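Local coordinates for protein dUTPase (Streptococcus mutans, PDB 3H6X) that probably hydrolyses dUTP to dUMP and diphosphate, as a trimeric dUTPase with a jelly-roll beta-barrel fold, at residues G83-D86 with G87-N91. Sequence-based numbering, arbitrary orientation.
Sequences GVID and GDYYN
D86 O accepts the backbone N-H of Y89 at 3.1 Å (N-H...O 163°), closing a type I beta turn over D86-Y89 as the chain leaves strand 82-85 of the dUTPase jelly roll. G87 and D88 hold the two corner positions. The sequence around the turn, GVIDGDYYN, matches motif 3 of the family, whose aspartate and tyrosine probably lie at the deoxyuridine site, as in other trimeric dUTPases. The donor N of Y89 stands above the carbonyl plane of D86, and a water lies 2.8 Å from D86 O, with a weak bond from Y90 N. Across the turn, the I85 CG2 methyl meets Y89 CD2 obliquely at 4.1 Å; with CG anti to the backbone N (chi1 -173°), the Y89 ring is turned toward I85. D88 OD1 folds back to 3.5 Å from D86 CB. On the strand, I85 pairs through its backbone with L62 and packs its side chain on L62 and L64. Both carboxylates bind the second subunit, D86 OD1 accepting from A28 N and D88 OD2 pairing with T24 OG1, both on that neighbouring chain. Farther along the same chain, Y89 OH is hydrogen-bonded to N95 ND2 and H98 O.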
loop_
_atom_site.group_PDB
_atom_site.type_symbol
_atom_site.label_atom_id
_atom_site.label_comp_id
_atom_site.label_asym_id
_atom_site.label_seq_id
_atom_site.Cartn_x
_atom_site.Cartn_y
_atom_site.Cartn_z
ATOM N N GLY B 83 -6.339 1.904 1.795
ATOM C CA GLY B 83 -7.576 1.761 2.546
ATOM C C GLY B 83 -7.914 0.280 2.579
ATOM O O GLY B 83 -7.885 -0.394 1.542
ATOM N N VAL B 84 -8.223 -0.241 3.762
ATOM C CA VAL B 84 -8.515 -1.669 3.906
ATOM C C VAL B 84 -9.997 -1.795 4.257
ATOM O O VAL B 84 -10.414 -1.533 5.395
ATOM C CB VAL B 84 -7.653 -2.334 4.991
ATOM C CG1 VAL B 84 -8.017 -3.813 5.136
ATOM C CG2 VAL B 84 -6.180 -2.189 4.659
ATOM N N ILE B 85 -10.786 -2.180 3.263
ATOM C CA ILE B 85 -12.230 -2.240 3.408
ATOM C C ILE B 85 -12.646 -3.691 3.642
ATOM O O ILE B 85 -12.555 -4.533 2.745
ATOM C CB ILE B 85 -12.939 -1.710 2.164
ATOM C CG1 ILE B 85 -12.448 -0.291 1.810
ATOM C CG2 ILE B 85 -14.463 -1.740 2.386
ATOM C CD1 ILE B 85 -12.573 0.699 2.981
ATOM N N ASP B 86 -13.080 -3.969 4.871
ATOM C CA ASP B 86 -13.436 -5.322 5.295
ATOM C C ASP B 86 -14.841 -5.700 4.784
ATOM O O ASP B 86 -15.691 -4.847 4.589
ATOM C CB ASP B 86 -13.419 -5.407 6.818
ATOM C CG ASP B 86 -12.075 -5.020 7.412
ATOM O OD1 ASP B 86 -11.042 -5.563 6.982
ATOM O OD2 ASP B 86 -12.070 -4.197 8.350
ATOM N N GLY B 87 -15.088 -7.000 4.635
ATOM C CA GLY B 87 -16.345 -7.484 4.090
ATOM C C GLY B 87 -17.540 -7.162 4.967
ATOM O O GLY B 87 -18.665 -7.108 4.493
ATOM N N ASP B 88 -17.303 -6.978 6.256
ATOM C CA ASP B 88 -18.411 -6.680 7.156
ATOM C C ASP B 88 -18.646 -5.192 7.369
ATOM O O ASP B 88 -19.467 -4.817 8.180
ATOM C CB ASP B 88 -18.315 -7.461 8.484
ATOM C CG ASP B 88 -16.935 -7.384 9.124
ATOM O OD1 ASP B 88 -16.089 -6.580 8.683
ATOM O OD2 ASP B 88 -16.705 -8.145 10.092
ATOM N N TYR B 89 -17.916 -4.352 6.644
ATOM C CA TYR B 89 -18.144 -2.911 6.724
ATOM C C TYR B 89 -19.464 -2.589 6.009
ATOM O O TYR B 89 -20.249 -1.763 6.461
ATOM C CB TYR B 89 -16.948 -2.184 6.095
ATOM C CG TYR B 89 -16.959 -0.673 6.241
ATOM C CD1 TYR B 89 -16.956 -0.065 7.493
ATOM C CD2 TYR B 89 -16.911 0.129 5.120
ATOM C CE1 TYR B 89 -16.949 1.344 7.605
ATOM C CE2 TYR B 89 -16.911 1.503 5.210
ATOM C CZ TYR B 89 -16.927 2.102 6.442
ATOM O OH TYR B 89 -16.914 3.484 6.487
ATOM N N TYR B 90 -19.713 -3.294 4.904
ATOM C CA TYR B 90 -20.945 -3.190 4.115
ATOM C C TYR B 90 -22.197 -3.218 4.974
ATOM O O TYR B 90 -22.390 -4.142 5.764
ATOM C CB TYR B 90 -20.964 -4.365 3.135
ATOM C CG TYR B 90 -22.171 -4.516 2.243
ATOM C CD1 TYR B 90 -22.395 -3.639 1.178
ATOM C CD2 TYR B 90 -23.064 -5.577 2.431
ATOM C CE1 TYR B 90 -23.499 -3.810 0.334
ATOM C CE2 TYR B 90 -24.151 -5.753 1.591
ATOM C CZ TYR B 90 -24.371 -4.873 0.552
ATOM O OH TYR B 90 -25.458 -5.062 -0.289
ATOM N N ASN B 91 -23.046 -2.208 4.792
ATOM C CA ASN B 91 -24.338 -2.142 5.479
ATOM C C ASN B 91 -24.272 -2.067 7.009
ATOM O O ASN B 91 -25.256 -2.396 7.685
ATOM C CB ASN B 91 -25.251 -3.291 5.037
ATOM C CG ASN B 91 -25.938 -3.015 3.718
ATOM O OD1 ASN B 91 -25.983 -1.873 3.258
ATOM N ND2 ASN B 91 -26.502 -4.067 3.104
HETATM O O HOH W 1 -17.494 -3.511 2.996
#